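Local coordinates for rhusiopathiae surface protein B (PDB 3V10) that probably binds collagen, as the collagen-binding portion of a cell-wall-attached surface adhesin of Erysipelothrix rhusiopathiae, at residues Gly179-Trp184 against Glu206-Val211; Ile28-Ala33 against Thr54-Asp59; Glu231-Glu236 against Leu247-Pro252. One frame throughout, in Å; residues are numbered along the deposited sequence.

Along the chain contact 2 closes first, contact 1 follows and contact 3 comes last. Contact 2 belongs to the N-terminal Ig-like domain, whereas contacts 1 and 3 share the collagen-binding domain. Centres lie about 20 Å apart for contacts 1 and 3, about 25 Å for 1 and 2, and about 43 Å for 2 and 3. Contacts 1 and 2 do not touch, their nearest atoms being about 13 Å apart. Contacts 1 and 3 touch through Leu210 CD1 and Leu247 CD1, 3.4 Å apart, which joins strand 208-221 of the five-stranded sheet to strand 246-251 of the six-stranded sheet of the same domain. The three contacts thus sample both domains of an adhesin assigned to the collagen hug model.

Contact 1. Residues Gly179-Trp184 against Glu206-Val211; sequences GDMNWW and EGHKLV
His208 meets Trp183 and Met181 in the closely packed part of this contact. The six-membered ring of the indole makes the closest approach to the imidazole, with Trp183 CZ2 3.6 Å from His208 CE1. The ring planes make an angle of 34° and the centroid of the six-membered ring lies 5.7 Å from that of the imidazole, so the rings are inclined and neither stacked nor T-shaped. Met181 crosses the histidine side chain at about a right angle. The bend at its last torsion, chi3 -85°, carries the methyl Met181 CE to 3.8 Å from both His208 CB and His208 ND1, while Met181 SD remains 5.0 Å from the ring centroid. Polar bonds fix this cluster from outside: the hydroxyl of Thr267 is shared by Trp183 NE1 and His208 ND1, and His208 NE2 bonds to the carbonyl of Lys278. The looser part is at the other end, where Asp180 OD2 comes to 3.9 Å of Val211 CG2. Asp180 turns its other oxygen, OD1, to a salt bridge with Arg268, and Val211 is partly exposed. Strand 260-269, which supplies Thr267 and Arg268, runs between strands 180-187 and 208-221 in the five-stranded sheet. The contact therefore bridges next-but-one strands through side chains, with Met181 and Trp183 also touching strand 303-306 of the facing sheet, as in the core of an Ig-like beta sandwich.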
loop_
_atom_site.group_PDB
_atom_site.type_symbol
_atom_site.label_atom_id
_atom_site.label_comp_id
_atom_site.label_asym_id
_atom_site.label_seq_id
_atom_site.Cartn_x
_atom_site.Cartn_y
_atom_site.Cartn_z
ATOM N N GLY A 179 5.023 0.407 -7.489
ATOM C CA GLY A 179 6.299 0.328 -6.809
ATOM C C GLY A 179 6.621 1.587 -6.023
ATOM O O GLY A 179 7.594 1.623 -5.269
ATOM N N ASP A 180 5.807 2.622 -6.204
ATOM C CA ASP A 180 6.008 3.888 -5.506
ATOM C C ASP A 180 5.094 3.984 -4.289
ATOM O O ASP A 180 4.111 3.247 -4.176
ATOM C CB ASP A 180 5.735 5.068 -6.449
ATOM C CG ASP A 180 6.928 5.409 -7.334
ATOM O OD1 ASP A 180 7.825 4.555 -7.497
ATOM O OD2 ASP A 180 6.956 6.536 -7.881
ATOM N N MET A 181 5.441 4.891 -3.382
ATOM C CA MET A 181 4.683 5.126 -2.157
ATOM C C MET A 181 4.536 6.634 -1.963
ATOM O O MET A 181 5.426 7.396 -2.335
ATOM C CB MET A 181 5.415 4.512 -0.960
ATOM C CG MET A 181 5.397 2.995 -0.953
ATOM S SD MET A 181 6.653 2.184 0.074
ATOM C CE MET A 181 8.021 2.177 -1.101
ATOM N N ASN A 182 3.417 7.062 -1.382
ATOM C CA ASN A 182 3.176 8.481 -1.157
ATOM C C ASN A 182 3.251 8.772 0.331
ATOM O O ASN A 182 2.789 7.974 1.144
ATOM C CB ASN A 182 1.799 8.881 -1.691
ATOM C CG ASN A 182 1.615 8.506 -3.146
ATOM O OD1 ASN A 182 2.445 8.843 -3.989
ATOM N ND2 ASN A 182 0.525 7.807 -3.450
ATOM N N TRP A 183 3.835 9.912 0.683
ATOM C CA TRP A 183 3.982 10.273 2.090
ATOM C C TRP A 183 3.502 11.678 2.423
ATOM O O TRP A 183 3.488 12.562 1.568
ATOM C CB TRP A 183 5.442 10.115 2.518
ATOM C CG TRP A 183 6.017 8.788 2.146
ATOM C CD1 TRP A 183 6.512 8.427 0.929
ATOM C CD2 TRP A 183 6.106 7.625 2.976
ATOM N NE1 TRP A 183 6.902 7.113 0.944
ATOM C CE2 TRP A 183 6.663 6.594 2.189
ATOM C CE3 TRP A 183 5.767 7.350 4.307
ATOM C CZ2 TRP A 183 6.892 5.307 2.689
ATOM C CZ3 TRP A 183 5.996 6.070 4.805
ATOM C CH2 TRP A 183 6.551 5.066 3.999
ATOM N N TRP A 184 3.124 11.870 3.687
ATOM C CA TRP A 184 2.618 13.148 4.181
ATOM C C TRP A 184 3.226 13.546 5.517
ATOM O O TRP A 184 3.181 12.767 6.464
ATOM C CB TRP A 184 1.101 13.075 4.409
ATOM C CG TRP A 184 0.263 12.985 3.184
ATOM C CD1 TRP A 184 -0.374 14.013 2.552
ATOM C CD2 TRP A 184 -0.043 11.803 2.437
ATOM N NE1 TRP A 184 -1.059 13.546 1.462
ATOM C CE2 TRP A 184 -0.874 12.191 1.365
ATOM C CE3 TRP A 184 0.305 10.452 2.570
ATOM C CZ2 TRP A 184 -1.366 11.276 0.426
ATOM C CZ3 TRP A 184 -0.181 9.540 1.636
ATOM C CH2 TRP A 184 -1.009 9.961 0.577
ATOM N N GLU A 206 15.347 1.778 4.840
ATOM C CA GLU A 206 16.014 0.963 3.831
ATOM C C GLU A 206 15.006 0.379 2.842
ATOM O O GLU A 206 13.831 0.216 3.163
ATOM C CB GLU A 206 16.795 -0.168 4.511
ATOM C CG GLU A 206 16.140 -0.670 5.791
ATOM C CD GLU A 206 16.568 -2.078 6.174
ATOM O OE1 GLU A 206 16.961 -2.847 5.275
ATOM O OE2 GLU A 206 16.487 -2.427 7.370
ATOM N N GLY A 207 15.461 0.092 1.627
ATOM C CA GLY A 207 14.580 -0.499 0.633
ATOM C C GLY A 207 13.896 0.444 -0.336
ATOM O O GLY A 207 13.395 0.011 -1.373
ATOM N N HIS A 208 13.834 1.726 0.002
ATOM C CA HIS A 208 13.221 2.691 -0.896
ATOM C C HIS A 208 13.942 4.028 -0.827
ATOM O O HIS A 208 14.656 4.301 0.133
ATOM C CB HIS A 208 11.719 2.861 -0.607
ATOM C CG HIS A 208 11.396 3.260 0.802
ATOM N ND1 HIS A 208 10.432 4.202 1.097
ATOM C CD2 HIS A 208 11.867 2.819 1.993
ATOM C CE1 HIS A 208 10.326 4.323 2.408
ATOM N NE2 HIS A 208 11.184 3.495 2.976
ATOM N N LYS A 209 13.776 4.840 -1.865
ATOM C CA LYS A 209 14.427 6.146 -1.930
ATOM C C LYS A 209 13.454 7.205 -2.412
ATOM O O LYS A 209 12.484 6.908 -3.114
ATOM C CB LYS A 209 15.613 6.126 -2.903
ATOM C CG LYS A 209 16.642 5.043 -2.679
ATOM C CD LYS A 209 17.927 5.367 -3.434
ATOM C CE LYS A 209 18.814 4.139 -3.573
ATOM N NZ LYS A 209 18.922 3.401 -2.287
ATOM N N LEU A 210 13.738 8.452 -2.054
ATOM C CA LEU A 210 12.904 9.568 -2.461
ATOM C C LEU A 210 12.934 9.720 -3.982
ATOM O O LEU A 210 13.977 9.544 -4.621
ATOM C CB LEU A 210 13.394 10.859 -1.783
ATOM C CG LEU A 210 12.540 12.122 -1.965
ATOM C CD1 LEU A 210 12.568 12.962 -0.687
ATOM C CD2 LEU A 210 13.046 12.916 -3.159
ATOM N N VAL A 211 11.783 10.034 -4.562
ATOM C CA VAL A 211 11.692 10.231 -6.003
ATOM C C VAL A 211 12.032 11.690 -6.302
ATOM O O VAL A 211 11.343 12.606 -5.851
ATOM C CB VAL A 211 10.276 9.912 -6.521
ATOM C CG1 VAL A 211 10.152 10.303 -7.994
ATOM C CG2 VAL A 211 9.988 8.422 -6.347
#

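Contact 2. Residues Ile28-Ala33 against Thr54-Asp59; sequences IEFNLA and TLPSND
Phe30 and Leu55 carry most of this contact, with Pro56 adding a smaller share. The two leading residues are well separated in backbone, Phe30 CA lying 9.4 Å from Leu55 CA, so side chains alone close the gap. On the strand, the CB of Phe30 points toward the loop and its phenyl extends from there; on the loop, Leu55 sends one branch back to meet it. That branch is CD2. Leu55 CD2 lies 3.4 Å from Phe30 CE2, a close approach for two carbons, 3.7 Å from Phe30 CD2 and 3.9 Å from Phe30 CZ. One methyl thus meets the CD2-CE2-CZ side of the ring at a slant, neither over its face nor in its plane. With CG of Leu55 anti to its carbonyl carbon, chi1 -70° sets it beside the backbone N, and chi2 164° then turns CD2, not CD1, to the phenyl.

Pro56 approaches more loosely: Pro56 CD lies 4.4 Å from Phe30 CZ, also at a slant. All three residues touch Leu63 of strand 61-65, while Phe30 further meets Val15 and Ile149 and Leu55 meets Leu139, so the contact continues into apolar neighbours from several parts of the domain.

Strand 28-35 pairs with 112-123, which also pairs with 61-65. Segment 54-59 is the loop joining strand 50-54, paired with 96-101, to strand 61-65, and it ends in an Asx turn in which Asn58 OD1 accepts a bond from the backbone N of Glu60. Phe30 packs against this loop, as expected of the hydrophobic core of an Ig-like domain.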
loop_
_atom_site.group_PDB
_atom_site.type_symbol
_atom_site.label_atom_id
_atom_site.label_comp_id
_atom_site.label_asym_id
_atom_site.label_seq_id
_atom_site.Cartn_x
_atom_site.Cartn_y
_atom_site.Cartn_z
ATOM N N ILE A 28 -4.427 -5.696 1.609
ATOM C CA ILE A 28 -5.112 -6.849 2.179
ATOM C C ILE A 28 -4.515 -7.971 1.337
ATOM O O ILE A 28 -4.692 -8.000 0.122
ATOM C CB ILE A 28 -6.643 -6.778 1.991
ATOM C CG1 ILE A 28 -7.205 -5.643 2.853
ATOM C CG2 ILE A 28 -7.283 -8.088 2.405
ATOM C CD1 ILE A 28 -8.712 -5.493 2.818
ATOM N N GLU A 29 -3.781 -8.870 1.986
ATOM C CA GLU A 29 -3.092 -9.954 1.296
ATOM C C GLU A 29 -3.825 -11.276 1.179
ATOM O O GLU A 29 -4.474 -11.741 2.120
ATOM C CB GLU A 29 -1.749 -10.224 1.972
ATOM C CG GLU A 29 -0.836 -9.033 2.074
ATOM C CD GLU A 29 0.268 -9.266 3.080
ATOM O OE1 GLU A 29 0.920 -10.331 3.007
ATOM O OE2 GLU A 29 0.480 -8.391 3.945
ATOM N N PHE A 30 -3.689 -11.886 0.009
ATOM C CA PHE A 30 -4.297 -13.174 -0.264
ATOM C C PHE A 30 -3.186 -14.124 -0.675
ATOM O O PHE A 30 -2.380 -13.806 -1.547
ATOM C CB PHE A 30 -5.323 -13.055 -1.394
ATOM C CG PHE A 30 -6.562 -12.313 -1.002
ATOM C CD1 PHE A 30 -7.627 -12.981 -0.410
ATOM C CD2 PHE A 30 -6.652 -10.939 -1.189
ATOM C CE1 PHE A 30 -8.767 -12.294 -0.009
ATOM C CE2 PHE A 30 -7.789 -10.237 -0.790
ATOM C CZ PHE A 30 -8.849 -10.917 -0.198
ATOM N N ASN A 31 -3.125 -15.274 -0.018
ATOM C CA ASN A 31 -2.122 -16.277 -0.338
ATOM C C ASN A 31 -2.847 -17.496 -0.886
ATOM O O ASN A 31 -3.808 -17.977 -0.287
ATOM C CB ASN A 31 -1.328 -16.665 0.906
ATOM C CG ASN A 31 -0.417 -17.843 0.659
ATOM O OD1 ASN A 31 0.615 -17.720 -0.002
ATOM N ND2 ASN A 31 -0.804 -19.004 1.176
ATOM N N LEU A 32 -2.379 -17.994 -2.023
ATOM C CA LEU A 32 -3.002 -19.140 -2.664
ATOM C C LEU A 32 -1.959 -20.114 -3.203
ATOM O O LEU A 32 -0.939 -19.711 -3.761
ATOM C CB LEU A 32 -3.902 -18.644 -3.805
ATOM C CG LEU A 32 -4.714 -19.645 -4.622
ATOM C CD1 LEU A 32 -5.834 -20.228 -3.766
ATOM C CD2 LEU A 32 -5.289 -18.939 -5.847
ATOM N N ALA A 33 -2.218 -21.404 -3.025
ATOM C CA ALA A 33 -1.317 -22.434 -3.509
ATOM C C ALA A 33 -2.125 -23.422 -4.334
ATOM O O ALA A 33 -3.290 -23.676 -4.037
ATOM C CB ALA A 33 -0.653 -23.149 -2.333
ATOM N N THR A 54 -11.543 -13.723 -7.901
ATOM C CA THR A 54 -12.473 -12.607 -7.805
ATOM C C THR A 54 -12.474 -12.021 -6.404
ATOM O O THR A 54 -12.985 -12.632 -5.472
ATOM C CB THR A 54 -13.908 -13.042 -8.145
ATOM O OG1 THR A 54 -13.923 -13.679 -9.428
ATOM C CG2 THR A 54 -14.838 -11.837 -8.174
ATOM N N LEU A 55 -11.896 -10.834 -6.264
ATOM C CA LEU A 55 -11.849 -10.161 -4.979
ATOM C C LEU A 55 -13.282 -9.799 -4.588
ATOM O O LEU A 55 -14.101 -9.449 -5.437
ATOM C CB LEU A 55 -10.959 -8.919 -5.076
ATOM C CG LEU A 55 -9.468 -9.242 -5.244
ATOM C CD1 LEU A 55 -8.711 -8.015 -5.726
ATOM C CD2 LEU A 55 -8.892 -9.762 -3.921
ATOM N N PRO A 56 -13.602 -9.875 -3.289
ATOM C CA PRO A 56 -14.945 -9.570 -2.788
ATOM C C PRO A 56 -15.334 -8.099 -2.821
ATOM O O PRO A 56 -14.488 -7.217 -2.941
ATOM C CB PRO A 56 -14.902 -10.116 -1.364
ATOM C CG PRO A 56 -13.492 -9.768 -0.956
ATOM C CD PRO A 56 -12.667 -10.136 -2.179
ATOM N N SER A 57 -16.631 -7.843 -2.706
ATOM C CA SER A 57 -17.120 -6.476 -2.700
ATOM C C SER A 57 -18.605 -6.461 -2.394
ATOM O O SER A 57 -19.275 -7.478 -2.515
ATOM C CB SER A 57 -16.910 -5.836 -4.073
ATOM O OG SER A 57 -17.727 -6.477 -5.039
ATOM N N ASN A 58 -19.106 -5.310 -1.965
ATOM C CA ASN A 58 -20.538 -5.157 -1.748
ATOM C C ASN A 58 -20.873 -3.810 -2.366
ATOM O O ASN A 58 -20.117 -3.329 -3.205
ATOM C CB ASN A 58 -20.951 -5.252 -0.262
ATOM C CG ASN A 58 -20.290 -4.222 0.624
ATOM O OD1 ASN A 58 -20.021 -3.100 0.212
ATOM N ND2 ASN A 58 -20.059 -4.600 1.881
ATOM N N ASP A 59 -21.979 -3.190 -1.980
ATOM C CA ASP A 59 -22.338 -1.911 -2.587
ATOM C C ASP A 59 -21.508 -0.699 -2.172
ATOM O O ASP A 59 -21.533 0.327 -2.854
ATOM C CB ASP A 59 -23.825 -1.623 -2.354
ATOM C CG ASP A 59 -24.715 -2.314 -3.372
ATOM O OD1 ASP A 59 -24.534 -3.531 -3.591
ATOM O OD2 ASP A 59 -25.599 -1.644 -3.953
#

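Contact 3. Residues Glu231-Glu236 against Leu247-Pro252; sequences EAFNKE and LTVMIP
Phe233 reaches from the helix to Val249, Met250 and Ile251 on the strand. Its CB points toward the strand, and the chain continues outward because CG is anti to the backbone N (chi1 179°). Neither CB nor CG comes within contact distance of 247-252. Phe233 CD2 lies 3.8 Å from Asn234 OD1, the side-chain oxygen of the next residue, which sits in the ring plane and bonds to the backbone N of Ile240. Phe233 CE2 comes next, 4.3 Å from Met250 O, a marginal and oblique approach. Helix 230-236 connects strand 224-229, at the edge of the five-stranded sheet, to strand 239-243 of the six-stranded sheet, so this phenyl enters between the layers of the Ig-like sandwich, where it also touches Val217 and Ile240. The axes of helix 231-236 and strand 247-251 are 10.1 Å apart at closest and inclined by 35°, a separation bridged jointly by the phenylalanine and the strand's side chains. At the tip, Phe233 CZ meets Ile251 CG1 at 3.9 Å, with that carbon near the ring plane, at the edge, and the two side chains crossing at about a right angle. Val249 CG1 also approaches Phe233 CZ, obliquely and at 4.3 Å.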
loop_
_atom_site.group_PDB
_atom_site.type_symbol
_atom_site.label_atom_id
_atom_site.label_comp_id
_atom_site.label_asym_id
_atom_site.label_seq_id
_atom_site.Cartn_x
_atom_site.Cartn_y
_atom_site.Cartn_z
ATOM N N GLU A 231 10.409 24.229 -4.284
ATOM C CA GLU A 231 11.176 25.397 -4.705
ATOM C C GLU A 231 10.564 26.707 -4.211
ATOM O O GLU A 231 11.276 27.601 -3.752
ATOM C CB GLU A 231 11.280 25.427 -6.229
ATOM C CG GLU A 231 12.153 24.329 -6.832
ATOM C CD GLU A 231 11.658 22.916 -6.540
ATOM O OE1 GLU A 231 10.436 22.663 -6.628
ATOM O OE2 GLU A 231 12.505 22.047 -6.235
ATOM N N ALA A 232 9.245 26.820 -4.318
ATOM C CA ALA A 232 8.547 28.016 -3.875
ATOM C C ALA A 232 8.630 28.105 -2.356
ATOM O O ALA A 232 8.821 29.186 -1.790
ATOM C CB ALA A 232 7.090 27.964 -4.322
ATOM N N PHE A 233 8.484 26.957 -1.703
ATOM C CA PHE A 233 8.553 26.886 -0.249
ATOM C C PHE A 233 9.897 27.434 0.215
ATOM O O PHE A 233 9.967 28.221 1.162
ATOM C CB PHE A 233 8.410 25.437 0.218
ATOM C CG PHE A 233 8.482 25.274 1.710
ATOM C CD1 PHE A 233 7.350 25.452 2.498
ATOM C CD2 PHE A 233 9.688 24.954 2.329
ATOM C CE1 PHE A 233 7.416 25.312 3.885
ATOM C CE2 PHE A 233 9.764 24.812 3.716
ATOM C CZ PHE A 233 8.621 24.992 4.492
ATOM N N ASN A 234 10.964 27.012 -0.460
ATOM C CA ASN A 234 12.313 27.448 -0.120
ATOM C C ASN A 234 12.533 28.946 -0.296
ATOM O O ASN A 234 13.464 29.508 0.280
ATOM C CB ASN A 234 13.352 26.693 -0.953
ATOM C CG ASN A 234 13.439 25.226 -0.585
ATOM O OD1 ASN A 234 13.021 24.822 0.496
ATOM N ND2 ASN A 234 13.995 24.421 -1.483
ATOM N N LYS A 235 11.684 29.589 -1.091
ATOM C CA LYS A 235 11.821 31.024 -1.327
ATOM C C LYS A 235 10.935 31.888 -0.438
ATOM O O LYS A 235 11.207 33.080 -0.264
ATOM C CB LYS A 235 11.510 31.354 -2.791
ATOM C CG LYS A 235 12.398 30.653 -3.809
ATOM C CD LYS A 235 12.151 31.187 -5.223
ATOM C CE LYS A 235 10.711 30.970 -5.682
ATOM N NZ LYS A 235 10.374 29.527 -5.801
ATOM N N GLU A 236 9.889 31.301 0.137
ATOM C CA GLU A 236 8.963 32.073 0.959
ATOM C C GLU A 236 8.747 31.652 2.410
ATOM O O GLU A 236 8.650 32.507 3.292
ATOM C CB GLU A 236 7.586 32.112 0.289
ATOM C CG GLU A 236 7.537 32.753 -1.084
ATOM C CD GLU A 236 6.133 32.747 -1.661
ATOM O OE1 GLU A 236 5.566 31.647 -1.853
ATOM O OE2 GLU A 236 5.592 33.843 -1.917
ATOM N N LEU A 247 15.530 13.858 4.605
ATOM C CA LEU A 247 14.781 15.017 4.134
ATOM C C LEU A 247 14.534 15.878 5.372
ATOM O O LEU A 247 13.941 15.423 6.355
ATOM C CB LEU A 247 13.457 14.575 3.501
ATOM C CG LEU A 247 12.560 15.648 2.872
ATOM C CD1 LEU A 247 11.569 14.985 1.905
ATOM C CD2 LEU A 247 11.822 16.402 3.969
ATOM N N THR A 248 15.014 17.115 5.326
ATOM C CA THR A 248 14.878 18.021 6.455
ATOM C C THR A 248 14.004 19.209 6.105
ATOM O O THR A 248 14.140 19.793 5.034
ATOM C CB THR A 248 16.265 18.536 6.903
ATOM O OG1 THR A 248 17.117 17.417 7.171
ATOM C CG2 THR A 248 16.147 19.410 8.160
ATOM N N VAL A 249 13.097 19.551 7.014
ATOM C CA VAL A 249 12.198 20.676 6.824
ATOM C C VAL A 249 12.437 21.640 7.972
ATOM O O VAL A 249 12.336 21.259 9.141
ATOM C CB VAL A 249 10.713 20.230 6.855
ATOM C CG1 VAL A 249 9.791 21.433 6.645
ATOM C CG2 VAL A 249 10.468 19.177 5.786
ATOM N N MET A 250 12.771 22.882 7.634
ATOM C CA MET A 250 13.019 23.909 8.632
ATOM C C MET A 250 12.082 25.082 8.369
ATOM O O MET A 250 12.009 25.594 7.246
ATOM C CB MET A 250 14.489 24.355 8.581
ATOM C CG MET A 250 15.460 23.285 9.076
ATOM S SD MET A 250 17.224 23.663 8.799
ATOM C CE MET A 250 17.490 22.756 7.297
ATOM N N ILE A 251 11.345 25.488 9.396
ATOM C CA ILE A 251 10.403 26.597 9.264
ATOM C C ILE A 251 10.623 27.648 10.349
ATOM O O ILE A 251 10.458 27.374 11.537
ATOM C CB ILE A 251 8.945 26.103 9.358
ATOM C CG1 ILE A 251 8.710 24.970 8.357
ATOM C CG2 ILE A 251 7.987 27.260 9.072
ATOM C CD1 ILE A 251 7.351 24.313 8.484
ATOM N N PRO A 252 11.013 28.869 9.952
ATOM C CA PRO A 252 11.243 29.943 10.926
ATOM C C PRO A 252 9.982 30.243 11.735
ATOM O O PRO A 252 8.873 30.136 11.225
ATOM C CB PRO A 252 11.643 31.125 10.047
ATOM C CG PRO A 252 12.307 30.470 8.878
ATOM C CD PRO A 252 11.398 29.297 8.595
#